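Bifunctional enzyme IspD/IspF (PDB 1W55) catalyses two steps of isoprenoid precursor synthesis, transferring the cytidylyl group of CTP to methylerythritol phosphate and later cyclising the phosphorylated CDP-methylerythritol with release of CMP. Local coordinates at residues S55-M60 with F69-D74; K116-T121 with G177-F182; V248-L253 with N281-L286. All coordinates share one frame; numbering follows the deposited sequence.

Interaction 1 of 3, residues S55-M60 with F69-D74. With C (cytidine-5'-monophosphate), chain D.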
ATOM      1  N   SER A  55       9.411 -33.281  19.495  1.00 42.26           N
ATOM      2  CA  SER A  55       9.910 -34.537  18.929  1.00 45.56           C
ATOM      3  C   SER A  55      11.306 -34.342  18.350  1.00 48.17           C
ATOM      4  O   SER A  55      11.872 -35.271  17.767  1.00 52.01           O
ATOM      5  CB  SER A  55       8.991 -35.031  17.810  1.00 43.58           C
ATOM      6  OG  SER A  55       7.762 -35.481  18.334  1.00 47.05           O
ATOM      7  N   ASN A  56      11.837 -33.125  18.482  1.00 49.46           N
ATOM      8  CA  ASN A  56      13.155 -32.756  17.954  1.00 49.06           C
ATOM      9  C   ASN A  56      13.867 -31.805  18.914  1.00 47.41           C
ATOM     10  O   ASN A  56      14.180 -30.660  18.545  1.00 46.37           O
ATOM     11  CB  ASN A  56      13.035 -32.068  16.585  1.00 50.17           C
ATOM     12  CG  ASN A  56      12.023 -32.728  15.661  1.00 56.29           C
ATOM     13  OD1 ASN A  56      12.388 -33.378  14.679  1.00 60.83           O
ATOM     14  ND2 ASN A  56      10.740 -32.531  15.951  1.00 62.74           N
ATOM     15  N   ILE A  57      14.113 -32.274  20.135  1.00 45.52           N
ATOM     16  CA  ILE A  57      14.654 -31.423  21.200  1.00 46.22           C
ATOM     17  C   ILE A  57      16.038 -30.861  20.861  1.00 45.65           C
ATOM     18  O   ILE A  57      16.291 -29.671  21.064  1.00 46.54           O
ATOM     19  CB  ILE A  57      14.658 -32.164  22.573  1.00 46.05           C
ATOM     20  CG1 ILE A  57      13.226 -32.366  23.080  1.00 48.90           C
ATOM     21  CG2 ILE A  57      15.459 -31.376  23.629  1.00 46.05           C
ATOM     22  CD1 ILE A  57      13.126 -33.112  24.412  1.00 47.81           C
ATOM     23  N   THR A  58      16.913 -31.724  20.346  1.00 46.38           N
ATOM     24  CA  THR A  58      18.292 -31.380  19.998  1.00 46.14           C
ATOM     25  C   THR A  58      18.305 -30.196  19.045  1.00 44.52           C
ATOM     26  O   THR A  58      19.001 -29.206  19.281  1.00 44.71           O
ATOM     27  CB  THR A  58      19.013 -32.598  19.338  1.00 48.04           C
ATOM     28  OG1 THR A  58      19.040 -33.709  20.249  1.00 50.05           O
ATOM     29  CG2 THR A  58      20.503 -32.298  19.104  1.00 48.12           C
ATOM     30  N   TYR A  59      17.518 -30.308  17.978  1.00 41.66           N
ATOM     31  CA  TYR A  59      17.405 -29.255  16.989  1.00 39.28           C
ATOM     32  C   TYR A  59      16.798 -27.965  17.577  1.00 38.97           C
ATOM     33  O   TYR A  59      17.350 -26.879  17.379  1.00 38.19           O
ATOM     34  CB  TYR A  59      16.612 -29.749  15.779  1.00 39.08           C
ATOM     35  CG  TYR A  59      16.598 -28.772  14.627  1.00 42.08           C
ATOM     36  CD1 TYR A  59      17.794 -28.234  14.112  1.00 43.58           C
ATOM     37  CD2 TYR A  59      15.397 -28.370  14.054  1.00 41.48           C
ATOM     38  CE1 TYR A  59      17.771 -27.317  13.061  1.00 44.49           C
ATOM     39  CE2 TYR A  59      15.366 -27.467  12.998  1.00 43.45           C
ATOM     40  CZ  TYR A  59      16.548 -26.946  12.506  1.00 46.81           C
ATOM     41  OH  TYR A  59      16.494 -26.040  11.472  1.00 51.78           O
ATOM     42  N   MET A  60      15.686 -28.083  18.312  1.00 36.72           N
ATOM     43  CA  MET A  60      14.991 -26.913  18.852  1.00 36.15           C
ATOM     44  C   MET A  60      15.817 -26.138  19.865  1.00 36.28           C
ATOM     45  O   MET A  60      15.722 -24.907  19.932  1.00 34.78           O
ATOM     46  CB  MET A  60      13.664 -27.300  19.489  1.00 35.41           C
ATOM     47  CG  MET A  60      12.612 -27.725  18.495  1.00 37.01           C
ATOM     48  SD  MET A  60      11.021 -27.856  19.282  1.00 41.26           S
ATOM     49  CE  MET A  60       9.991 -28.297  17.847  1.00 37.62           C
ATOM     50  N   PHE A  69      12.468 -27.713  27.369  1.00 44.01           N
ATOM     51  CA  PHE A  69      11.982 -28.655  26.381  1.00 42.98           C
ATOM     52  C   PHE A  69      11.776 -30.016  27.016  1.00 43.89           C
ATOM     53  O   PHE A  69      12.552 -30.432  27.878  1.00 43.81           O
ATOM     54  CB  PHE A  69      12.955 -28.751  25.215  1.00 41.62           C
ATOM     55  CG  PHE A  69      13.028 -27.501  24.400  1.00 40.83           C
ATOM     56  CD1 PHE A  69      13.999 -26.532  24.674  1.00 40.10           C
ATOM     57  CD2 PHE A  69      12.120 -27.281  23.365  1.00 34.90           C
ATOM     58  CE1 PHE A  69      14.070 -25.363  23.925  1.00 40.89           C
ATOM     59  CE2 PHE A  69      12.169 -26.109  22.607  1.00 38.58           C
ATOM     60  CZ  PHE A  69      13.145 -25.147  22.880  1.00 38.91           C
ATOM     61  N   ILE A  70      10.721 -30.702  26.586  1.00 42.76           N
ATOM     62  CA  ILE A  70      10.447 -32.041  27.048  1.00 42.20           C
ATOM     63  C   ILE A  70       9.951 -32.896  25.881  1.00 41.92           C
ATOM     64  O   ILE A  70       9.218 -32.412  25.013  1.00 40.95           O
ATOM     65  CB  ILE A  70       9.437 -32.002  28.226  1.00 43.88           C
ATOM     66  CG1 ILE A  70       9.420 -33.347  28.961  1.00 46.31           C
ATOM     67  CG2 ILE A  70       8.034 -31.576  27.752  1.00 41.40           C
ATOM     68  CD1 ILE A  70       9.019 -33.231  30.415  1.00 51.92           C
ATOM     69  N   GLU A  71      10.384 -34.155  25.857  1.00 41.84           N
ATOM     70  CA  GLU A  71      10.032 -35.092  24.795  1.00 42.61           C
ATOM     71  C   GLU A  71       8.529 -35.326  24.819  1.00 42.77           C
ATOM     72  O   GLU A  71       7.956 -35.528  25.882  1.00 42.44           O
ATOM     73  CB  GLU A  71      10.800 -36.420  24.963  1.00 42.16           C
ATOM     74  CG  GLU A  71      10.680 -37.393  23.790  1.00 43.95           C
ATOM     75  CD  GLU A  71      11.355 -36.911  22.501  1.00 50.41           C
ATOM     76  OE1 GLU A  71      12.314 -36.104  22.569  1.00 52.93           O
ATOM     77  OE2 GLU A  71      10.939 -37.359  21.403  1.00 51.62           O
ATOM     78  N   GLY A  72       7.894 -35.261  23.651  1.00 41.97           N
ATOM     79  CA  GLY A  72       6.464 -35.481  23.560  1.00 43.29           C
ATOM     80  C   GLY A  72       6.097 -36.922  23.847  1.00 43.96           C
ATOM     81  O   GLY A  72       6.981 -37.775  24.003  1.00 45.66           O
ATOM     82  N   GLY A  73       4.796 -37.190  23.933  1.00 43.77           N
ATOM     83  CA  GLY A  73       4.289 -38.548  24.076  1.00 42.19           C
ATOM     84  C   GLY A  73       3.576 -38.970  22.805  1.00 42.65           C
ATOM     85  O   GLY A  73       3.716 -38.307  21.771  1.00 40.56           O
ATOM     86  N   ASP A  74       2.792 -40.048  22.889  1.00 42.18           N
ATOM     87  CA  ASP A  74       2.059 -40.584  21.732  1.00 43.18           C
ATOM     88  C   ASP A  74       0.827 -39.758  21.345  1.00 42.17           C
ATOM     89  O   ASP A  74       0.331 -39.841  20.220  1.00 42.79           O
ATOM     90  CB  ASP A  74       1.621 -42.033  22.001  1.00 44.38           C
ATOM     91  CG  ASP A  74       2.802 -42.996  22.174  1.00 50.59           C
ATOM     92  OD1 ASP A  74       3.964 -42.600  21.942  1.00 49.32           O
ATOM     93  OD2 ASP A  74       2.647 -44.184  22.544  1.00 60.94           O
TER
HETATM   94  OP3   C D1373      -4.525 -30.992  16.473  1.00 52.52           O
HETATM   95  P     C D1373      -3.759 -32.078  17.190  1.00 49.00           P
HETATM   96  OP1   C D1373      -3.065 -33.024  16.244  1.00 49.18           O
HETATM   97  OP2   C D1373      -4.505 -32.724  18.335  0.33 44.61           O
HETATM   98  O5'   C D1373      -2.503 -31.313  17.851  1.00 47.45           O
HETATM   99  C5'   C D1373      -2.669 -30.264  18.792  1.00 43.04           C
HETATM  100  C4'   C D1373      -1.307 -29.823  19.329  1.00 43.15           C
HETATM  101  O4'   C D1373      -0.731 -30.822  20.180  1.00 43.71           O
HETATM  102  C3'   C D1373      -0.301 -29.556  18.226  1.00 41.09           C
HETATM  103  O3'   C D1373       0.323 -28.322  18.526  1.00 40.05           O
HETATM  104  C2'   C D1373       0.700 -30.688  18.317  1.00 39.82           C
HETATM  105  O2'   C D1373       2.017 -30.298  17.945  1.00 37.10           O
HETATM  106  C1'   C D1373       0.616 -31.081  19.783  1.00 39.65           C
HETATM  107  N1    C D1373       0.918 -32.501  19.958  1.00 40.05           N
HETATM  108  C2    C D1373       1.897 -32.866  20.898  1.00 35.81           C
HETATM  109  O2    C D1373       2.491 -31.982  21.572  1.00 34.29           O
HETATM  110  N3    C D1373       2.179 -34.174  21.060  1.00 37.75           N
HETATM  111  C4    C D1373       1.549 -35.130  20.324  1.00 43.18           C
HETATM  112  N4    C D1373       1.861 -36.441  20.502  1.00 45.18           N
HETATM  113  C5    C D1373       0.581 -34.782  19.388  1.00 40.24           C
HETATM  114  C6    C D1373       0.278 -33.436  19.223  1.00 42.53           C
HETATM  115  O   HOH W   1      13.693 -35.368  20.431  1.00 64.01           O

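Interaction 2 of 3, residues K116-T121 with G177-F182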
ATOM      1  N   LYS A 116     -13.495 -17.515  37.441  1.00 62.39           N
ATOM      2  CA  LYS A 116     -14.862 -17.960  37.151  1.00 60.76           C
ATOM      3  C   LYS A 116     -15.059 -19.481  37.112  1.00 58.53           C
ATOM      4  O   LYS A 116     -16.182 -19.955  37.278  1.00 58.87           O
ATOM      5  CB  LYS A 116     -15.379 -17.333  35.845  1.00 61.15           C
ATOM      6  CG  LYS A 116     -15.521 -15.813  35.894  1.00 64.52           C
ATOM      7  CD  LYS A 116     -16.907 -15.347  35.458  1.00 68.43           C
ATOM      8  CE  LYS A 116     -17.105 -13.838  35.675  1.00 70.81           C
ATOM      9  NZ  LYS A 116     -15.940 -12.997  35.240  1.00 70.29           N
ATOM     10  N   ALA A 117     -13.986 -20.241  36.886  1.00 55.76           N
ATOM     11  CA  ALA A 117     -14.102 -21.694  36.679  1.00 52.80           C
ATOM     12  C   ALA A 117     -12.773 -22.442  36.857  1.00 51.15           C
ATOM     13  O   ALA A 117     -11.765 -21.843  37.244  1.00 50.22           O
ATOM     14  CB  ALA A 117     -14.725 -21.991  35.297  1.00 51.18           C
ATOM     15  N   ASP A 118     -12.781 -23.750  36.590  1.00 49.92           N
ATOM     16  CA  ASP A 118     -11.561 -24.562  36.673  1.00 49.01           C
ATOM     17  C   ASP A 118     -10.727 -24.507  35.385  1.00 48.39           C
ATOM     18  O   ASP A 118      -9.509 -24.696  35.416  1.00 47.41           O
ATOM     19  CB  ASP A 118     -11.892 -26.016  37.010  1.00 49.80           C
ATOM     20  CG  ASP A 118     -12.671 -26.154  38.302  1.00 52.72           C
ATOM     21  OD1 ASP A 118     -12.248 -25.571  39.328  1.00 51.97           O
ATOM     22  OD2 ASP A 118     -13.731 -26.816  38.373  1.00 52.62           O
ATOM     23  N   CYS A 119     -11.398 -24.252  34.264  1.00 46.41           N
ATOM     24  CA  CYS A 119     -10.744 -24.161  32.970  1.00 45.15           C
ATOM     25  C   CYS A 119     -11.394 -23.048  32.153  1.00 44.31           C
ATOM     26  O   CYS A 119     -12.628 -22.981  32.057  1.00 45.12           O
ATOM     27  CB  CYS A 119     -10.838 -25.504  32.244  1.00 45.52           C
ATOM     28  SG  CYS A 119     -10.114 -25.555  30.592  1.00 44.68           S
ATOM     29  N   ILE A 120     -10.565 -22.158  31.604  1.00 41.44           N
ATOM     30  CA  ILE A 120     -11.033 -21.054  30.759  1.00 39.83           C
ATOM     31  C   ILE A 120     -10.561 -21.245  29.323  1.00 39.52           C
ATOM     32  O   ILE A 120      -9.362 -21.391  29.068  1.00 40.17           O
ATOM     33  CB  ILE A 120     -10.527 -19.682  31.268  1.00 39.91           C
ATOM     34  CG1 ILE A 120     -10.323 -19.664  32.805  1.00 42.35           C
ATOM     35  CG2 ILE A 120     -11.449 -18.557  30.759  1.00 38.83           C
ATOM     36  CD1 ILE A 120     -11.609 -19.829  33.646  1.00 42.71           C
ATOM     37  N   THR A 121     -11.501 -21.215  28.387  1.00 39.63           N
ATOM     38  CA  THR A 121     -11.214 -21.558  27.002  1.00 39.69           C
ATOM     39  C   THR A 121     -12.001 -20.678  26.033  1.00 40.30           C
ATOM     40  O   THR A 121     -13.144 -20.299  26.316  1.00 40.63           O
ATOM     41  CB  THR A 121     -11.524 -23.072  26.745  1.00 40.26           C
ATOM     42  OG1 THR A 121     -11.220 -23.409  25.383  1.00 41.65           O
ATOM     43  CG2 THR A 121     -13.004 -23.353  26.829  1.00 36.66           C
ATOM     44  N   GLY A 177     -15.766 -33.583  36.484  1.00 55.92           N
ATOM     45  CA  GLY A 177     -16.716 -32.712  37.155  1.00 55.95           C
ATOM     46  C   GLY A 177     -16.322 -31.250  37.306  1.00 56.16           C
ATOM     47  O   GLY A 177     -17.053 -30.479  37.938  1.00 57.44           O
ATOM     48  N   GLY A 178     -15.180 -30.863  36.735  1.00 54.97           N
ATOM     49  CA  GLY A 178     -14.727 -29.481  36.762  1.00 51.52           C
ATOM     50  C   GLY A 178     -15.579 -28.555  35.911  1.00 50.81           C
ATOM     51  O   GLY A 178     -16.235 -28.990  34.962  1.00 49.85           O
ATOM     52  N   LYS A 179     -15.570 -27.272  36.255  1.00 51.30           N
ATOM     53  CA  LYS A 179     -16.368 -26.262  35.552  1.00 52.09           C
ATOM     54  C   LYS A 179     -15.550 -25.532  34.490  1.00 49.86           C
ATOM     55  O   LYS A 179     -14.379 -25.214  34.705  1.00 49.99           O
ATOM     56  CB  LYS A 179     -16.961 -25.240  36.541  1.00 53.25           C
ATOM     57  CG  LYS A 179     -17.653 -25.865  37.764  1.00 59.80           C
ATOM     58  CD  LYS A 179     -19.181 -25.862  37.632  1.00 68.64           C
ATOM     59  CE  LYS A 179     -19.803 -27.112  38.254  1.00 71.71           C
ATOM     60  NZ  LYS A 179     -19.998 -28.185  37.235  1.00 75.62           N
ATOM     61  N   ILE A 180     -16.189 -25.266  33.357  1.00 48.64           N
ATOM     62  CA  ILE A 180     -15.577 -24.571  32.235  1.00 47.49           C
ATOM     63  C   ILE A 180     -16.207 -23.197  32.029  1.00 47.95           C
ATOM     64  O   ILE A 180     -17.427 -23.062  32.052  1.00 48.37           O
ATOM     65  CB  ILE A 180     -15.738 -25.404  30.931  1.00 47.60           C
ATOM     66  CG1 ILE A 180     -15.504 -26.906  31.189  1.00 44.81           C
ATOM     67  CG2 ILE A 180     -14.830 -24.840  29.797  1.00 45.45           C
ATOM     68  CD1 ILE A 180     -14.105 -27.265  31.632  1.00 39.12           C
ATOM     69  N   TRP A 181     -15.369 -22.187  31.827  1.00 47.51           N
ATOM     70  CA  TRP A 181     -15.829 -20.875  31.392  1.00 47.57           C
ATOM     71  C   TRP A 181     -15.465 -20.676  29.909  1.00 47.13           C
ATOM     72  O   TRP A 181     -14.290 -20.777  29.526  1.00 45.90           O
ATOM     73  CB  TRP A 181     -15.232 -19.760  32.266  1.00 47.30           C
ATOM     74  CG  TRP A 181     -15.840 -18.411  32.000  1.00 53.25           C
ATOM     75  CD1 TRP A 181     -15.309 -17.409  31.237  1.00 57.26           C
ATOM     76  CD2 TRP A 181     -17.104 -17.925  32.469  1.00 58.64           C
ATOM     77  NE1 TRP A 181     -16.158 -16.328  31.207  1.00 60.47           N
ATOM     78  CE2 TRP A 181     -17.270 -16.616  31.956  1.00 62.45           C
ATOM     79  CE3 TRP A 181     -18.118 -18.461  33.279  1.00 63.09           C
ATOM     80  CZ2 TRP A 181     -18.406 -15.835  32.226  1.00 63.04           C
ATOM     81  CZ3 TRP A 181     -19.250 -17.683  33.548  1.00 64.70           C
ATOM     82  CH2 TRP A 181     -19.382 -16.384  33.020  1.00 63.41           C
ATOM     83  N   PHE A 182     -16.480 -20.427  29.085  1.00 45.62           N
ATOM     84  CA  PHE A 182     -16.284 -20.204  27.657  1.00 46.04           C
ATOM     85  C   PHE A 182     -16.178 -18.715  27.329  1.00 47.37           C
ATOM     86  O   PHE A 182     -17.016 -17.911  27.734  1.00 47.82           O
ATOM     87  CB  PHE A 182     -17.395 -20.861  26.835  1.00 44.99           C
ATOM     88  CG  PHE A 182     -17.469 -22.354  27.008  1.00 46.46           C
ATOM     89  CD1 PHE A 182     -18.364 -22.919  27.922  1.00 43.37           C
ATOM     90  CD2 PHE A 182     -16.633 -23.199  26.275  1.00 45.07           C
ATOM     91  CE1 PHE A 182     -18.431 -24.303  28.100  1.00 43.55           C
ATOM     92  CE2 PHE A 182     -16.694 -24.582  26.448  1.00 44.77           C
ATOM     93  CZ  PHE A 182     -17.604 -25.134  27.365  1.00 42.83           C
TER

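Interaction 3 of 3, residues V248-L253 with N281-L286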
ATOM      1  N   VAL A 248      31.968 -40.708  -4.995  1.00 34.60           N
ATOM      2  CA  VAL A 248      32.520 -39.590  -4.209  1.00 32.72           C
ATOM      3  C   VAL A 248      31.747 -38.318  -4.451  1.00 31.95           C
ATOM      4  O   VAL A 248      31.613 -37.498  -3.552  1.00 34.05           O
ATOM      5  CB  VAL A 248      33.938 -39.102  -4.604  1.00 34.96           C
ATOM      6  CG1 VAL A 248      34.892 -39.066  -3.401  1.00 34.00           C
ATOM      7  CG2 VAL A 248      34.490 -39.700  -5.878  1.00 30.48           C
ATOM      8  N   LEU A 249      31.302 -38.124  -5.685  1.00 30.52           N
ATOM      9  CA  LEU A 249      30.514 -36.945  -6.013  1.00 32.24           C
ATOM     10  C   LEU A 249      29.247 -36.878  -5.142  1.00 31.62           C
ATOM     11  O   LEU A 249      29.020 -35.891  -4.441  1.00 32.19           O
ATOM     12  CB  LEU A 249      30.196 -36.881  -7.515  1.00 29.79           C
ATOM     13  CG  LEU A 249      29.552 -35.565  -7.971  1.00 35.94           C
ATOM     14  CD1 LEU A 249      29.787 -35.316  -9.469  1.00 32.01           C
ATOM     15  CD2 LEU A 249      28.058 -35.522  -7.638  1.00 32.81           C
ATOM     16  N   ALA A 250      28.432 -37.927  -5.186  1.00 31.84           N
ATOM     17  CA  ALA A 250      27.190 -37.960  -4.421  1.00 31.37           C
ATOM     18  C   ALA A 250      27.475 -37.734  -2.933  1.00 31.31           C
ATOM     19  O   ALA A 250      26.724 -37.049  -2.248  1.00 32.97           O
ATOM     20  CB  ALA A 250      26.453 -39.292  -4.642  1.00 31.35           C
ATOM     21  N   HIS A 251      28.581 -38.290  -2.450  1.00 30.44           N
ATOM     22  CA  HIS A 251      28.945 -38.188  -1.047  1.00 31.42           C
ATOM     23  C   HIS A 251      29.346 -36.765  -0.673  1.00 31.45           C
ATOM     24  O   HIS A 251      28.949 -36.272   0.385  1.00 30.58           O
ATOM     25  CB  HIS A 251      30.054 -39.195  -0.710  1.00 31.28           C
ATOM     26  CG  HIS A 251      29.644 -40.616  -0.942  1.00 34.46           C
ATOM     27  ND1 HIS A 251      30.549 -41.627  -1.180  1.00 37.48           N
ATOM     28  CD2 HIS A 251      28.417 -41.186  -1.002  1.00 31.70           C
ATOM     29  CE1 HIS A 251      29.899 -42.762  -1.369  1.00 34.17           C
ATOM     30  NE2 HIS A 251      28.604 -42.522  -1.259  1.00 37.64           N
ATOM     31  N   SER A 252      30.100 -36.107  -1.557  1.00 30.26           N
ATOM     32  CA  SER A 252      30.510 -34.725  -1.324  1.00 31.05           C
ATOM     33  C   SER A 252      29.287 -33.822  -1.331  1.00 30.49           C
ATOM     34  O   SER A 252      29.145 -32.948  -0.479  1.00 31.20           O
ATOM     35  CB  SER A 252      31.510 -34.270  -2.390  1.00 31.71           C
ATOM     36  OG  SER A 252      31.791 -32.887  -2.263  1.00 34.13           O
ATOM     37  N   LEU A 253      28.397 -34.048  -2.291  1.00 29.31           N
ATOM     38  CA  LEU A 253      27.201 -33.237  -2.419  1.00 30.15           C
ATOM     39  C   LEU A 253      26.257 -33.396  -1.206  1.00 31.15           C
ATOM     40  O   LEU A 253      25.697 -32.420  -0.712  1.00 32.67           O
ATOM     41  CB  LEU A 253      26.482 -33.572  -3.718  1.00 28.00           C
ATOM     42  CG  LEU A 253      25.189 -32.824  -3.978  1.00 29.66           C
ATOM     43  CD1 LEU A 253      25.387 -31.284  -3.872  1.00 23.28           C
ATOM     44  CD2 LEU A 253      24.634 -33.251  -5.341  1.00 25.89           C
ATOM     45  N   ASN A 281      22.623 -47.467  -2.703  1.00 44.08           N
ATOM     46  CA  ASN A 281      22.661 -46.554  -3.832  1.00 42.47           C
ATOM     47  C   ASN A 281      22.882 -45.140  -3.276  1.00 41.07           C
ATOM     48  O   ASN A 281      21.982 -44.581  -2.641  1.00 41.58           O
ATOM     49  CB  ASN A 281      21.343 -46.655  -4.605  1.00 42.21           C
ATOM     50  CG  ASN A 281      21.293 -45.749  -5.826  1.00 45.25           C
ATOM     51  OD1 ASN A 281      21.984 -44.733  -5.900  1.00 44.13           O
ATOM     52  ND2 ASN A 281      20.452 -46.111  -6.787  1.00 45.66           N
ATOM     53  N   SER A 282      24.081 -44.589  -3.494  1.00 39.25           N
ATOM     54  CA  SER A 282      24.481 -43.249  -2.987  1.00 37.30           C
ATOM     55  C   SER A 282      23.568 -42.089  -3.380  1.00 35.51           C
ATOM     56  O   SER A 282      23.428 -41.129  -2.633  1.00 36.50           O
ATOM     57  CB  SER A 282      25.893 -42.919  -3.450  1.00 37.17           C
ATOM     58  OG  SER A 282      26.846 -43.622  -2.676  1.00 37.69           O
ATOM     59  N   MET A 283      22.956 -42.187  -4.555  1.00 33.78           N
ATOM     60  CA  MET A 283      22.009 -41.193  -5.031  1.00 34.62           C
ATOM     61  C   MET A 283      20.702 -41.254  -4.225  1.00 35.59           C
ATOM     62  O   MET A 283      20.035 -40.231  -4.041  1.00 33.72           O
ATOM     63  CB  MET A 283      21.728 -41.385  -6.531  1.00 32.50           C
ATOM     64  CG  MET A 283      22.904 -41.010  -7.438  1.00 34.56           C
ATOM     65  SD  MET A 283      23.515 -39.307  -7.159  1.00 35.01           S
ATOM     66  CE  MET A 283      22.371 -38.325  -8.174  1.00 28.38           C
ATOM     67  N   GLU A 284      20.349 -42.451  -3.754  1.00 36.25           N
ATOM     68  CA  GLU A 284      19.198 -42.621  -2.866  1.00 38.09           C
ATOM     69  C   GLU A 284      19.517 -42.057  -1.488  1.00 36.64           C
ATOM     70  O   GLU A 284      18.658 -41.432  -0.862  1.00 36.53           O
ATOM     71  CB  GLU A 284      18.773 -44.101  -2.784  1.00 39.19           C
ATOM     72  CG  GLU A 284      17.611 -44.405  -1.830  1.00 46.75           C
ATOM     73  CD  GLU A 284      16.291 -43.721  -2.205  1.00 54.14           C
ATOM     74  OE1 GLU A 284      16.006 -43.529  -3.414  1.00 59.78           O
ATOM     75  OE2 GLU A 284      15.527 -43.377  -1.276  1.00 52.84           O
ATOM     76  N   LEU A 285      20.760 -42.260  -1.041  1.00 36.37           N
ATOM     77  CA  LEU A 285      21.243 -41.689   0.214  1.00 36.84           C
ATOM     78  C   LEU A 285      21.218 -40.167   0.145  1.00 36.49           C
ATOM     79  O   LEU A 285      20.802 -39.511   1.096  1.00 36.36           O
ATOM     80  CB  LEU A 285      22.664 -42.171   0.530  1.00 37.47           C
ATOM     81  CG  LEU A 285      22.913 -43.665   0.772  1.00 40.39           C
ATOM     82  CD1 LEU A 285      24.360 -43.900   1.181  1.00 39.55           C
ATOM     83  CD2 LEU A 285      21.968 -44.240   1.818  1.00 40.30           C
ATOM     84  N   LEU A 286      21.671 -39.625  -0.992  1.00 36.65           N
ATOM     85  CA  LEU A 286      21.584 -38.197  -1.293  1.00 35.40           C
ATOM     86  C   LEU A 286      20.147 -37.686  -1.216  1.00 35.84           C
ATOM     87  O   LEU A 286      19.876 -36.673  -0.566  1.00 34.68           O
ATOM     88  CB  LEU A 286      22.165 -37.901  -2.690  1.00 34.08           C
ATOM     89  CG  LEU A 286      21.923 -36.500  -3.275  1.00 36.24           C
ATOM     90  CD1 LEU A 286      22.529 -35.389  -2.376  1.00 31.32           C
ATOM     91  CD2 LEU A 286      22.444 -36.383  -4.715  1.00 35.80           C
TER

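Interaction 1 of 3, residues S55-M60 with F69-D74
Apolar packing of I57 and M60 on F69, with I57 CD1 also reaching the backbone at I70 and E71, seats a short helix on the strand that follows it in a beta-alpha-beta unit: strand 50-54 leads into helix 57-61, and the chain returns along strand 68-71. No direct hydrogen bond spans the contact. I57 is the wedge. Its outer arm is extended (chi2 179°), and this carries CD1 over the junction of I70 and E71, 3.3 Å from E71 N. The CG2 branch takes the other direction and rests 4.0 Å from F69 CB, the two side chains sliding past each other in opposite directions. M60 approaches the F69 ring obliquely, its CB 3.7 Å from F69 CE2. M60 SD follows 5.1 Å from the centroid of that ring and 64° off its normal, an oblique Met-aromatic contact.

E71 adds a polar border. Its chain bends at chi2 and returns the carboxylate toward the helix start, with OE1 3.6 Å from I57 CD1. A water accepts from I57 N at 3.1 Å and donates to E71 OE1 at 2.6 Å. N56, at the N-cap, makes no side-chain capping bond; the water links the I57 N-H to a carboxylate, whose negative charge near the helix start would probably be favourable. Beyond the strand, G73 O accepts from N4 of the bound cytidine monophosphate at 2.9 Å, a bond to the exocyclic amine of the base.

Strand 50-54 lies beside the returning strand, through backbone bonds from I70 to V52 and S54 and from G72 to S54; it also touches M60 and F69. K82 of helix 76-84 grips the carbonyls of E71 and G72, while S79 of the same helix binds G73 N.

Interaction 2 of 3, residues K116-T121 with G177-F182
Parallel strand pairing sets C119 beside I180, I120 beside W181 and T121 beside F182, where strands 119-124 and 180-184 meet in the mixed sheet of the cytidylyltransferase domain. W181 lends both backbone groups to the ladder: its N donates to C119 O at 2.9 Å, and its O accepts from T121 N at 3.0 Å. At the entrance to the pair K179 O takes two donors, D118 N at 2.9 Å and C119 N at 3.2 Å. The D118 side chain answers with OD2, which accepts from K179 N at 2.8 Å; the donor comes to the anti side of the carboxylate, 23° out of its plane. D118 and K179 are thus tied to each other in both directions, just ahead of the first bridged pair.

The domain belongs to the GT-A clan, and in its sheet strand 119-124 also runs antiparallel to strands 142-145 and 149-152. Helix 169-174 precedes strand 180-184 and ends in a Schellman motif with G177, at positive phi, as its C-prime residue; I173 of this helix packs on C119 and I180.

On the sheet face bearing I120 and W181, the K116 chain crosses the indole. K116 CD sits 3.5 Å from the centroid of the W181 six-membered ring and only 9° off its normal, a CH-pi contact, while NZ is hydrogen-bonded to N113 OD1. I120 reaches the same residue from another side, CD1 lying 3.9 Å from W181 CB and CG2 at the ring's edge. On the face of C119, I180 and T121, T121 OG1 is anti to the backbone N (chi1 -179°) and bonds to Q149. T121 CG2 meets F182 CD2 at 3.7 Å, the two side chains lying side by side. K143 makes a cation-pi contact with F182, and N134 of the second subunit packs on it.

Interaction 3 of 3, residues V248-L253 with N281-L286
H251 and S282 supply the one hydrogen bond between segments 248-253 and 281-286, whose helices run nearly parallel here with axes 9.1 Å apart. H251 NE2 donates to S282 OG at a modelled 2.5 Å, a length too short to be taken literally; the angle at the hydrogen is 132°, and OG lies 30° out of the imidazole plane. The hydroxyl has a second partner in D245, and the other ring nitrogen, H251 ND1, is hydrogen-bonded to H219 NE2, so both ring nitrogens have a partner, the one to S282 at a doubtful length.

A capping bond starts the second helix: N281 OD1 accepts from M283 N at 3.0 Å.

Apolar contacts fill the rest. A250 CB lies 3.9 Å from S282 CB. M283 begins pointing away from the first helix, yet its chain folds (chi2 -55°) and brings SD to 3.9 Å from that same A250 CB. One turn further on, L253 CD2 and L286 CD2 meet at 3.9 Å, their branches crossing at a slant, with I325 and L329 of helix 318-329 nearby.

By similarity H251 is a ligand of a divalent metal together with D217 and H219. Here the bound magnesium stays about 6 Å from its side chain. S282 would be a second-shell partner of H251, and D245 in turn holds S282, consistent with the metal site of the IspF family.

Overall arrangement
Interactions 1 and 2 belong to the cytidylyltransferase half and reach the same sheet, their centres 29 Å apart. Interaction 1 touches a bound cytidine monophosphate directly, whereas in interaction 2 a bound cytidine monophosphate is about 13 Å from the side chain of T121, and K191, predicted to position the substrate, about 11 Å from it. Interaction 3 lies in the cyclodiphosphate synthase half, its centre 29 Å from that of interaction 1 and 56 Å from that of interaction 2. There the H251 side chain is about 7 Å from a bound cytidine monophosphate. Interaction 1 thus lines one nucleotide site and interaction 3 lies near another, while interaction 2 sits further from either.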